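Local coordinates for protein 4-hydroxybutyrate coenzyme A transferase (Shewanella oneidensis, PDB 2OAS) that probably transfers coenzyme A between acyl-CoA thioesters and carboxylic acids such as acetate and 4-hydroxybutyrate, at residues C127-I131 with M154-H158; F235-L240 with G267-L271; T251-F255 with I294-P299; K259-A265 with P279-M284. All blocks are in the same frame, centred on the assembly; numbering follows the deposited sequence.

Contact 1 of 4, residues C127-I131 with M154-H158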
loop_
_atom_site.group_PDB
_atom_site.type_symbol
_atom_site.label_atom_id
_atom_site.label_comp_id
_atom_site.label_asym_id
_atom_site.label_seq_id
_atom_site.Cartn_x
_atom_site.Cartn_y
_atom_site.Cartn_z
ATOM N N CYS A 127 13.895 -10.120 31.752
ATOM C CA CYS A 127 14.348 -11.007 30.693
ATOM C C CYS A 127 14.227 -10.279 29.364
ATOM O O CYS A 127 13.609 -9.224 29.277
ATOM C CB CYS A 127 13.495 -12.277 30.621
ATOM S SG CYS A 127 13.498 -13.289 32.109
ATOM N N SER A 128 14.802 -10.865 28.324
ATOM C CA SER A 128 14.764 -10.245 27.022
ATOM C C SER A 128 14.245 -11.201 25.949
ATOM O O SER A 128 14.539 -12.396 25.967
ATOM C CB SER A 128 16.174 -9.754 26.652
ATOM O OG SER A 128 16.197 -9.192 25.353
ATOM N N LEU A 129 13.460 -10.660 25.025
ATOM C CA LEU A 129 12.926 -11.429 23.916
ATOM C C LEU A 129 14.055 -11.688 22.946
ATOM O O LEU A 129 13.871 -12.355 21.933
ATOM C CB LEU A 129 11.832 -10.644 23.214
ATOM C CG LEU A 129 10.596 -10.427 24.073
ATOM C CD1 LEU A 129 9.525 -9.717 23.263
ATOM C CD2 LEU A 129 10.088 -11.760 24.568
ATOM N N GLY A 130 15.224 -11.131 23.246
ATOM C CA GLY A 130 16.397 -11.343 22.417
ATOM C C GLY A 130 16.393 -10.925 20.955
ATOM O O GLY A 130 16.006 -9.802 20.615
ATOM N N ILE A 131 16.812 -11.846 20.085
ATOM C CA ILE A 131 16.914 -11.543 18.661
ATOM C C ILE A 131 15.601 -11.377 17.905
ATOM O O ILE A 131 15.607 -11.056 16.710
ATOM C CB ILE A 131 17.779 -12.572 17.923
ATOM C CG1 ILE A 131 17.146 -13.960 18.019
ATOM C CG2 ILE A 131 19.166 -12.553 18.494
ATOM C CD1 ILE A 131 17.905 -15.025 17.259
HETATM N N MSE A 154 20.446 -16.871 24.646
HETATM C CA MSE A 154 19.707 -15.759 24.077
HETATM C C MSE A 154 20.361 -14.452 24.500
HETATM O O MSE A 154 20.494 -14.165 25.693
HETATM C CB MSE A 154 18.247 -15.779 24.541
HETATM C CG MSE A 154 17.353 -14.761 23.839
HETATM SE SE MSE A 154 17.294 -14.972 21.903
HETATM C CE MSE A 154 15.723 -16.081 21.689
ATOM N N PRO A 155 20.813 -13.652 23.523
ATOM C CA PRO A 155 21.441 -12.378 23.867
ATOM C C PRO A 155 20.428 -11.395 24.474
ATOM O O PRO A 155 19.243 -11.423 24.137
ATOM C CB PRO A 155 22.025 -11.913 22.528
ATOM C CG PRO A 155 21.162 -12.580 21.499
ATOM C CD PRO A 155 20.916 -13.933 22.078
ATOM N N ARG A 156 20.904 -10.550 25.386
ATOM C CA ARG A 156 20.087 -9.541 26.075
ATOM C C ARG A 156 20.032 -8.284 25.221
ATOM O O ARG A 156 20.716 -7.303 25.509
ATOM C CB ARG A 156 20.731 -9.218 27.421
ATOM C CG ARG A 156 19.981 -8.242 28.312
ATOM C CD ARG A 156 20.678 -8.195 29.657
ATOM N NE ARG A 156 19.926 -7.506 30.689
ATOM C CZ ARG A 156 20.123 -6.239 31.046
ATOM N NH1 ARG A 156 21.056 -5.516 30.433
ATOM N NH2 ARG A 156 19.395 -5.711 32.030
ATOM N N THR A 157 19.209 -8.313 24.178
ATOM C CA THR A 157 19.080 -7.194 23.255
ATOM C C THR A 157 18.496 -5.927 23.865
ATOM O O THR A 157 17.674 -5.992 24.778
ATOM C CB THR A 157 18.201 -7.569 22.022
ATOM O OG1 THR A 157 16.878 -7.916 22.454
ATOM C CG2 THR A 157 18.808 -8.752 21.269
ATOM N N HIS A 158 18.912 -4.770 23.349
ATOM C CA HIS A 158 18.383 -3.502 23.835
ATOM C C HIS A 158 17.185 -3.088 23.009
ATOM O O HIS A 158 17.065 -3.469 21.849
ATOM C CB HIS A 158 19.434 -2.400 23.792
ATOM C CG HIS A 158 20.391 -2.444 24.933
ATOM N ND1 HIS A 158 20.740 -1.321 25.652
ATOM C CD2 HIS A 158 21.057 -3.477 25.498
ATOM C CE1 HIS A 158 21.580 -1.662 26.615
ATOM N NE2 HIS A 158 21.788 -2.965 26.544
#
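An ST turn at the end of strand 126-128 and the loop that follows the N-terminal-domain strand 145-150 meet here, their touching parts running at nearly a right angle (94°). The geometry of Ser-128, chi1 t, fits the ST turn, with Gly-130 N, whose position is less certain, 3.0 Å from Ser-128 OG. The hydroxyl of Thr-157 joins the two segments: Thr-157 OG1 donates to Gly-130 O at 2.8 Å, and Ser-128 OG lies 3.2 Å from Thr-157 OG1. Gly-130, with phi 60°, brings its CA to 3.3 Å from Pro-155 O in a CA-H...O contact and to 3.8 Å from SE of selenomethionine Met-154. A CB at this position would clash with that selenium. Apolar packing continues through Ile-131, whose CG2 touches Pro-155 CG at 3.6 Å and whose CG1 is 4.0 Å from Met-154 SE. Arg-156, centre of an inverse gamma turn, points its CA-to-CB bond away from 127-131, and its guanidinium forms a salt bridge with Asp-122. Helix 269-275 packs against Ile-131, Pro-155 and Thr-157 through Tyr-272 and Val-275. The one hydrogen bond with a clear donor and acceptor between the segments thus satisfies a buried carbonyl with a side-chain hydroxyl, and the selenium of Met-154 can lie against Gly-130 CA because this residue has no side chain.

Contact 2 of 4, residues F235-L240 with G267-L271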
loop_
_atom_site.group_PDB
_atom_site.type_symbol
_atom_site.label_atom_id
_atom_site.label_comp_id
_atom_site.label_asym_id
_atom_site.label_seq_id
_atom_site.Cartn_x
_atom_site.Cartn_y
_atom_site.Cartn_z
ATOM N N PHE A 235 18.543 -7.717 10.149
ATOM C CA PHE A 235 19.875 -7.604 9.568
ATOM C C PHE A 235 20.705 -8.832 9.904
ATOM O O PHE A 235 20.377 -9.571 10.832
ATOM C CB PHE A 235 20.568 -6.325 10.048
ATOM C CG PHE A 235 21.029 -6.366 11.478
ATOM C CD1 PHE A 235 22.313 -6.799 11.796
ATOM C CD2 PHE A 235 20.202 -5.918 12.501
ATOM C CE1 PHE A 235 22.766 -6.784 13.107
ATOM C CE2 PHE A 235 20.644 -5.901 13.820
ATOM C CZ PHE A 235 21.931 -6.333 14.121
ATOM N N SER A 236 21.757 -9.078 9.131
ATOM C CA SER A 236 22.607 -10.227 9.389
ATOM C C SER A 236 24.057 -9.826 9.384
ATOM O O SER A 236 24.388 -8.646 9.487
ATOM C CB SER A 236 22.395 -11.327 8.344
ATOM O OG SER A 236 23.219 -12.451 8.636
ATOM N N ASP A 237 24.916 -10.830 9.253
ATOM C CA ASP A 237 26.353 -10.642 9.250
ATOM C C ASP A 237 26.813 -9.611 8.245
ATOM O O ASP A 237 27.809 -8.929 8.467
ATOM C CB ASP A 237 27.029 -11.984 8.985
ATOM C CG ASP A 237 26.796 -12.982 10.111
ATOM O OD1 ASP A 237 27.628 -13.033 11.042
ATOM O OD2 ASP A 237 25.773 -13.696 10.066
ATOM N N GLY A 238 26.079 -9.485 7.147
ATOM C CA GLY A 238 26.447 -8.521 6.128
ATOM C C GLY A 238 26.619 -7.133 6.708
ATOM O O GLY A 238 27.595 -6.432 6.428
ATOM N N ILE A 239 25.674 -6.735 7.542
ATOM C CA ILE A 239 25.732 -5.412 8.139
ATOM C C ILE A 239 26.878 -5.298 9.128
ATOM O O ILE A 239 27.642 -4.333 9.109
ATOM C CB ILE A 239 24.427 -5.095 8.847
ATOM C CG1 ILE A 239 23.268 -5.339 7.884
ATOM C CG2 ILE A 239 24.435 -3.659 9.319
ATOM C CD1 ILE A 239 23.349 -4.510 6.625
ATOM N N LEU A 240 26.994 -6.306 9.977
ATOM C CA LEU A 240 28.036 -6.349 10.985
ATOM C C LEU A 240 29.410 -6.002 10.395
ATOM O O LEU A 240 30.184 -5.265 11.008
ATOM C CB LEU A 240 28.047 -7.740 11.633
ATOM C CG LEU A 240 29.103 -8.077 12.682
ATOM C CD1 LEU A 240 28.983 -7.151 13.879
ATOM C CD2 LEU A 240 28.934 -9.522 13.095
ATOM N N GLY A 267 21.664 -14.748 12.033
ATOM C CA GLY A 267 22.992 -14.928 11.461
ATOM C C GLY A 267 23.896 -15.779 12.325
ATOM O O GLY A 267 23.410 -16.586 13.118
ATOM N N SER A 268 25.207 -15.605 12.195
ATOM C CA SER A 268 26.137 -16.413 12.980
ATOM C C SER A 268 26.239 -16.008 14.453
ATOM O O SER A 268 25.642 -15.025 14.881
ATOM C CB SER A 268 27.523 -16.356 12.354
ATOM O OG SER A 268 28.094 -15.086 12.560
ATOM N N GLN A 269 27.008 -16.770 15.223
ATOM C CA GLN A 269 27.170 -16.486 16.643
ATOM C C GLN A 269 27.869 -15.154 16.875
ATOM O O GLN A 269 27.693 -14.532 17.920
ATOM C CB GLN A 269 27.946 -17.606 17.332
ATOM C CG GLN A 269 28.088 -17.438 18.851
ATOM C CD GLN A 269 26.753 -17.256 19.565
ATOM O OE1 GLN A 269 25.807 -18.009 19.352
ATOM N NE2 GLN A 269 26.684 -16.243 20.430
ATOM N N LYS A 270 28.664 -14.717 15.902
ATOM C CA LYS A 270 29.378 -13.442 16.005
ATOM C C LYS A 270 28.349 -12.312 16.035
ATOM O O LYS A 270 28.503 -11.324 16.751
ATOM C CB LYS A 270 30.291 -13.245 14.792
ATOM C CG LYS A 270 31.780 -13.186 15.105
ATOM C CD LYS A 270 32.435 -11.955 14.438
ATOM C CE LYS A 270 32.278 -11.977 12.912
ATOM N NZ LYS A 270 32.628 -10.655 12.288
ATOM N N LEU A 271 27.299 -12.460 15.242
ATOM C CA LEU A 271 26.259 -11.448 15.193
ATOM C C LEU A 271 25.534 -11.398 16.523
ATOM O O LEU A 271 25.372 -10.327 17.109
ATOM C CB LEU A 271 25.247 -11.758 14.083
ATOM C CG LEU A 271 24.193 -10.686 13.791
ATOM C CD1 LEU A 271 24.886 -9.437 13.269
ATOM C CD2 LEU A 271 23.190 -11.186 12.750
#
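Two hydrogen bonds from Ser-268 to the carboxylate of Asp-237 tie the start of helix 269-275 to the first turn of helix 237-244. Ser-268 OG donates to Asp-237 OD1 at 2.6 Å, and Ser-268 N to Asp-237 OD2 at 2.9 Å. Ser-268 is also the N-cap of its own helix, where its OG accepts a weak bond from Lys-270 N at 3.4 Å. Ser-236 holds the corresponding N-cap position of helix 237-244 but makes no capping bond; its hydroxyl bonds to Leu-266 O instead.

The backbone of Gly-267 lies close to side-chain oxygens of the other segment: Gly-267 CA is 3.3 Å from Asp-237 OD2 and 3.8 Å from Ser-236 OG, and a CB on Gly-267 would clash with both. The apolar part centres on Leu-271, whose CD1 touches Phe-235 CE1 at 3.4 Å and Leu-240 CB at 3.9 Å, while its CD2 meets Ser-236 CA at 3.5 Å. Phe-235 follows Glu-233, the residue that binds CoA covalently, by two positions.

One carboxylate thus accepts from both the hydroxyl and the amide of one serine, linking the two helix starts by paired hydrogen bonds, while Leu-271 supplies the apolar contacts with Phe-235 and Leu-240.

Contact 3 of 4, residues T251-F255 with I294-P299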
loop_
_atom_site.group_PDB
_atom_site.type_symbol
_atom_site.label_atom_id
_atom_site.label_comp_id
_atom_site.label_asym_id
_atom_site.label_seq_id
_atom_site.Cartn_x
_atom_site.Cartn_y
_atom_site.Cartn_z
ATOM N N THR A 251 24.890 8.252 11.631
ATOM C CA THR A 251 25.050 9.669 11.911
ATOM C C THR A 251 24.036 10.551 11.183
ATOM O O THR A 251 23.684 11.622 11.670
ATOM C CB THR A 251 26.469 10.128 11.534
ATOM O OG1 THR A 251 27.416 9.497 12.400
ATOM C CG2 THR A 251 26.592 11.634 11.668
ATOM N N LYS A 252 23.562 10.097 10.028
ATOM C CA LYS A 252 22.621 10.892 9.245
ATOM C C LYS A 252 21.139 10.600 9.441
ATOM O O LYS A 252 20.299 11.131 8.719
ATOM C CB LYS A 252 22.984 10.789 7.764
ATOM C CG LYS A 252 24.402 11.243 7.467
ATOM C CD LYS A 252 24.649 12.618 8.075
ATOM C CE LYS A 252 26.125 12.967 8.114
ATOM N NZ LYS A 252 26.365 14.226 8.887
ATOM N N LYS A 253 20.815 9.767 10.426
ATOM C CA LYS A 253 19.423 9.439 10.715
ATOM C C LYS A 253 18.824 10.489 11.645
ATOM O O LYS A 253 19.553 11.179 12.357
ATOM C CB LYS A 253 19.319 8.065 11.377
ATOM C CG LYS A 253 19.712 6.875 10.488
ATOM C CD LYS A 253 19.075 5.574 11.014
ATOM C CE LYS A 253 19.428 5.313 12.483
ATOM N NZ LYS A 253 18.812 4.093 13.084
ATOM N N ARG A 254 17.503 10.621 11.636
ATOM C CA ARG A 254 16.847 11.583 12.519
ATOM C C ARG A 254 16.062 10.836 13.590
ATOM O O ARG A 254 15.751 11.387 14.652
ATOM C CB ARG A 254 15.915 12.518 11.735
ATOM C CG ARG A 254 16.601 13.245 10.586
ATOM C CD ARG A 254 15.878 14.533 10.183
ATOM N NE ARG A 254 16.432 15.152 8.972
ATOM C CZ ARG A 254 17.714 15.470 8.789
ATOM N NH1 ARG A 254 18.095 16.031 7.649
ATOM N NH2 ARG A 254 18.616 15.227 9.734
ATOM N N PHE A 255 15.741 9.577 13.307
ATOM C CA PHE A 255 14.996 8.764 14.252
ATOM C C PHE A 255 15.965 7.759 14.832
ATOM O O PHE A 255 16.383 6.824 14.152
ATOM C CB PHE A 255 13.836 8.069 13.554
ATOM C CG PHE A 255 13.046 7.159 14.444
ATOM C CD1 PHE A 255 13.389 5.815 14.558
ATOM C CD2 PHE A 255 11.952 7.636 15.157
ATOM C CE1 PHE A 255 12.644 4.958 15.369
ATOM C CE2 PHE A 255 11.205 6.793 15.967
ATOM C CZ PHE A 255 11.551 5.449 16.075
ATOM N N ILE A 294 7.070 6.367 10.508
ATOM C CA ILE A 294 8.362 6.505 11.191
ATOM C C ILE A 294 9.528 6.408 10.211
ATOM O O ILE A 294 10.469 7.197 10.276
ATOM C CB ILE A 294 8.531 5.432 12.277
ATOM C CG1 ILE A 294 7.564 5.719 13.414
ATOM C CG2 ILE A 294 9.963 5.409 12.783
ATOM C CD1 ILE A 294 7.579 4.666 14.475
ATOM N N ILE A 295 9.448 5.444 9.300
ATOM C CA ILE A 295 10.492 5.231 8.310
ATOM C C ILE A 295 10.813 6.489 7.494
ATOM O O ILE A 295 11.986 6.794 7.234
ATOM C CB ILE A 295 10.085 4.112 7.336
ATOM C CG1 ILE A 295 9.680 2.866 8.121
ATOM C CG2 ILE A 295 11.231 3.802 6.386
ATOM C CD1 ILE A 295 9.197 1.729 7.255
ATOM N N ARG A 296 9.766 7.205 7.085
ATOM C CA ARG A 296 9.896 8.443 6.304
ATOM C C ARG A 296 10.635 9.546 7.072
ATOM O O ARG A 296 11.085 10.521 6.472
ATOM C CB ARG A 296 8.513 8.970 5.905
ATOM C CG ARG A 296 7.753 9.635 7.056
ATOM C CD ARG A 296 6.371 10.152 6.628
ATOM N NE ARG A 296 6.442 11.052 5.479
ATOM C CZ ARG A 296 5.387 11.628 4.912
ATOM N NH1 ARG A 296 4.170 11.402 5.389
ATOM N NH2 ARG A 296 5.549 12.417 3.855
ATOM N N LYS A 297 10.758 9.400 8.391
ATOM C CA LYS A 297 11.442 10.422 9.192
ATOM C C LYS A 297 12.938 10.511 8.888
ATOM O O LYS A 297 13.563 11.550 9.111
ATOM C CB LYS A 297 11.230 10.184 10.699
ATOM C CG LYS A 297 9.800 10.411 11.172
ATOM C CD LYS A 297 9.646 10.163 12.658
ATOM C CE LYS A 297 8.207 10.423 13.113
ATOM N NZ LYS A 297 8.038 10.201 14.580
ATOM N N ASN A 298 13.513 9.424 8.383
ATOM C CA ASN A 298 14.929 9.417 8.041
ATOM C C ASN A 298 15.131 9.749 6.577
ATOM O O ASN A 298 14.530 9.122 5.696
ATOM C CB ASN A 298 15.558 8.053 8.302
ATOM C CG ASN A 298 15.763 7.785 9.757
ATOM O OD1 ASN A 298 16.199 8.665 10.500
ATOM N ND2 ASN A 298 15.468 6.569 10.183
ATOM N N PRO A 299 15.996 10.736 6.293
ATOM C CA PRO A 299 16.285 11.158 4.915
ATOM C C PRO A 299 17.122 10.147 4.151
ATOM O O PRO A 299 17.899 9.394 4.734
ATOM C CB PRO A 299 17.017 12.485 5.112
ATOM C CG PRO A 299 17.705 12.293 6.436
ATOM C CD PRO A 299 16.648 11.630 7.267
#
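The ring of Phe-255 offers its face to the side chain of Ile-294: Ile-294 CG2 sits 3.5 Å from the ring centroid and 6° off its normal, a CH-pi contact over the face. It belongs to the junction between the irregular loop that precedes strand 260-262 and the type I beta turn Ile-295 to Asn-298, which leads to strand 301-305 of the six-stranded mixed sheet. The aliphatic chain of Lys-297 also approaches the ring, with Lys-297 CD 4.2 Å from Phe-255 CD2. At the last position of the turn, Asn-298 uses its side-chain carbonyl as a double acceptor, so that one oxygen satisfies two successive amides of a loop that has no regular backbone pairing here. Beyond it Pro-299 packs on the other part of the loop, its CG 3.6 Å from Lys-252 O and its CD 3.7 Å from Arg-254 CG and over one face of the Arg-254 guanidinium. Lys-253 turns its amine away, to the carbonyls of Lys-259 and Val-230, while Asn-298 O accepts from Ser-342 OG. The second subunit comes near at Arg-296, which packs on Ser-293 of that chain. The two bonds to the asparagine are of unequal length: Arg-254 N to Asn-298 OD1 is 2.6 Å and Phe-255 N to Asn-298 OD1 is 3.0 Å.

Contact 4 of 4, residues K259-A265 with P279-M284; sequences KLVTGFA and PAVIFM
Lys-259, extended (phi/psi -124/151), has CA 3.3 Å from Ala-280 O. Leu-260 (-87/141) pairs with Val-281: Leu-260 N donates to Ala-280 O at 2.8 Å and Ile-282 N to Leu-260 O at 2.7 Å. Val-261 (-127/138, chi1 t) pairs with Ile-282, its CG1 3.9 Å from SE of selenomethionine Met-284. Strands 260-262 and 281-283 (the latter phi -92 to -115, psi 110 to 119) are parallel, axes 4.8 Å apart at closest and crossing at -18°; helix 269-275 between them makes a beta-alpha-beta crossover. Thr-262 (-161/170) pairs with Phe-283, its N donating to Ile-282 O at 3.1 Å and its O accepting from Met-284 N at 2.7 Å. Leu-260, Val-281, Thr-262 and Phe-283 share one face, Val-261 and Ile-282 the other. Gly-263 (-94/-27) breaks the extended run, its CA 3.3 Å from Met-284 O. Phe-264 (chi1 p), CA-to-CB bond away from 279-284, touches coenzyme A near Glu-233. Ala-265 CB meets CE2 of Phe-283 (chi1 m, chi2 71°) at 3.6 Å.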
loop_
_atom_site.group_PDB
_atom_site.type_symbol
_atom_site.label_atom_id
_atom_site.label_comp_id
_atom_site.label_asym_id
_atom_site.label_seq_id
_atom_site.Cartn_x
_atom_site.Cartn_y
_atom_site.Cartn_z
ATOM N N LYS A 259 22.345 4.842 16.383
ATOM C CA LYS A 259 22.008 3.452 16.699
ATOM C C LYS A 259 21.377 2.669 15.545
ATOM O O LYS A 259 20.706 3.239 14.681
ATOM C CB LYS A 259 21.054 3.410 17.895
ATOM C CG LYS A 259 21.477 4.301 19.058
ATOM C CD LYS A 259 20.724 3.947 20.339
ATOM C CE LYS A 259 21.062 4.925 21.457
ATOM N NZ LYS A 259 20.498 6.276 21.122
ATOM N N LEU A 260 21.594 1.359 15.528
ATOM C CA LEU A 260 20.999 0.508 14.505
ATOM C C LEU A 260 19.618 0.127 15.030
ATOM O O LEU A 260 19.462 -0.117 16.224
ATOM C CB LEU A 260 21.817 -0.768 14.318
ATOM C CG LEU A 260 23.285 -0.595 13.967
ATOM C CD1 LEU A 260 23.954 -1.955 13.854
ATOM C CD2 LEU A 260 23.380 0.156 12.660
ATOM N N VAL A 261 18.625 0.083 14.152
ATOM C CA VAL A 261 17.272 -0.284 14.555
ATOM C C VAL A 261 16.739 -1.437 13.670
ATOM O O VAL A 261 16.978 -1.450 12.465
ATOM C CB VAL A 261 16.317 0.956 14.451
ATOM C CG1 VAL A 261 14.911 0.607 14.933
ATOM C CG2 VAL A 261 16.877 2.108 15.306
ATOM N N THR A 262 16.062 -2.402 14.289
ATOM C CA THR A 262 15.457 -3.535 13.581
ATOM C C THR A 262 14.399 -4.189 14.443
ATOM O O THR A 262 14.279 -3.894 15.636
ATOM C CB THR A 262 16.437 -4.686 13.247
ATOM O OG1 THR A 262 17.232 -4.990 14.404
ATOM C CG2 THR A 262 17.300 -4.333 12.088
ATOM N N GLY A 263 13.654 -5.096 13.819
ATOM C CA GLY A 263 12.625 -5.827 14.523
ATOM C C GLY A 263 13.204 -7.139 15.015
ATOM O O GLY A 263 12.729 -7.702 16.002
ATOM N N PHE A 264 14.218 -7.630 14.309
ATOM C CA PHE A 264 14.901 -8.874 14.665
ATOM C C PHE A 264 16.232 -9.079 13.935
ATOM O O PHE A 264 16.610 -8.294 13.068
ATOM C CB PHE A 264 13.986 -10.082 14.444
ATOM C CG PHE A 264 13.209 -10.031 13.174
ATOM C CD1 PHE A 264 12.011 -9.342 13.112
ATOM C CD2 PHE A 264 13.696 -10.655 12.036
ATOM C CE1 PHE A 264 11.292 -9.265 11.924
ATOM C CE2 PHE A 264 12.989 -10.592 10.830
ATOM C CZ PHE A 264 11.782 -9.892 10.770
ATOM N N ALA A 265 16.945 -10.126 14.323
ATOM C CA ALA A 265 18.243 -10.449 13.734
ATOM C C ALA A 265 18.378 -11.953 13.472
ATOM O O ALA A 265 17.734 -12.777 14.125
ATOM C CB ALA A 265 19.358 -9.988 14.669
ATOM N N PRO A 279 24.293 -1.388 23.539
ATOM C CA PRO A 279 23.562 -0.116 23.547
ATOM C C PRO A 279 23.362 0.492 22.163
ATOM O O PRO A 279 22.411 1.244 21.945
ATOM C CB PRO A 279 24.437 0.782 24.419
ATOM C CG PRO A 279 25.103 -0.163 25.322
ATOM C CD PRO A 279 25.466 -1.310 24.416
ATOM N N ALA A 280 24.260 0.182 21.238
ATOM C CA ALA A 280 24.161 0.743 19.899
ATOM C C ALA A 280 23.151 0.025 18.996
ATOM O O ALA A 280 22.785 0.553 17.949
ATOM C CB ALA A 280 25.545 0.764 19.235
ATOM N N VAL A 281 22.697 -1.158 19.406
ATOM C CA VAL A 281 21.729 -1.911 18.608
ATOM C C VAL A 281 20.377 -1.958 19.303
ATOM O O VAL A 281 20.246 -2.475 20.412
ATOM C CB VAL A 281 22.204 -3.370 18.327
ATOM C CG1 VAL A 281 21.241 -4.060 17.368
ATOM C CG2 VAL A 281 23.613 -3.363 17.738
ATOM N N ILE A 282 19.366 -1.416 18.643
ATOM C CA ILE A 282 18.034 -1.383 19.202
ATOM C C ILE A 282 17.009 -2.219 18.435
ATOM O O ILE A 282 16.712 -1.964 17.261
ATOM C CB ILE A 282 17.521 0.060 19.282
ATOM C CG1 ILE A 282 18.452 0.883 20.178
ATOM C CG2 ILE A 282 16.082 0.080 19.806
ATOM C CD1 ILE A 282 18.580 0.346 21.600
ATOM N N PHE A 283 16.488 -3.230 19.117
ATOM C CA PHE A 283 15.482 -4.110 18.574
ATOM C C PHE A 283 14.175 -3.480 18.992
ATOM O O PHE A 283 13.805 -3.482 20.163
ATOM C CB PHE A 283 15.595 -5.520 19.170
ATOM C CG PHE A 283 16.735 -6.319 18.613
ATOM C CD1 PHE A 283 18.052 -6.008 18.935
ATOM C CD2 PHE A 283 16.490 -7.365 17.719
ATOM C CE1 PHE A 283 19.103 -6.710 18.375
ATOM C CE2 PHE A 283 17.540 -8.072 17.153
ATOM C CZ PHE A 283 18.851 -7.750 17.485
HETATM N N MSE A 284 13.471 -2.955 18.011
HETATM C CA MSE A 284 12.220 -2.269 18.236
HETATM C C MSE A 284 11.041 -3.087 17.738
HETATM O O MSE A 284 11.198 -3.952 16.876
HETATM C CB MSE A 284 12.281 -0.954 17.484
HETATM C CG MSE A 284 11.220 0.053 17.806
HETATM SE SE MSE A 284 11.683 1.620 16.792
HETATM C CE MSE A 284 12.973 2.341 18.035
#

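Contacts 1 and 4 are buried, whereas contacts 2 and 3 are partly exposed. Contact 4 is the shared neighbour: His-158 O and Ile-131 O of contact 1 probably accept from Phe-283 N and Ala-265 N, Phe-235 of contact 2 packs on Thr-262 and Val-281, and Lys-253 NZ of contact 3 reaches Lys-259 O. Helix 269-275, which begins in contact 2, connects the two strands of contact 4 and also packs on contact 1. Contact 4 is nested in the chain loop closed by contact 3. Regular backbone pairing distinguishes contact 4; at the loops and helix starts, side-chain groups of threonine, aspartate with serine, and asparagine make the cross-segment bonds instead.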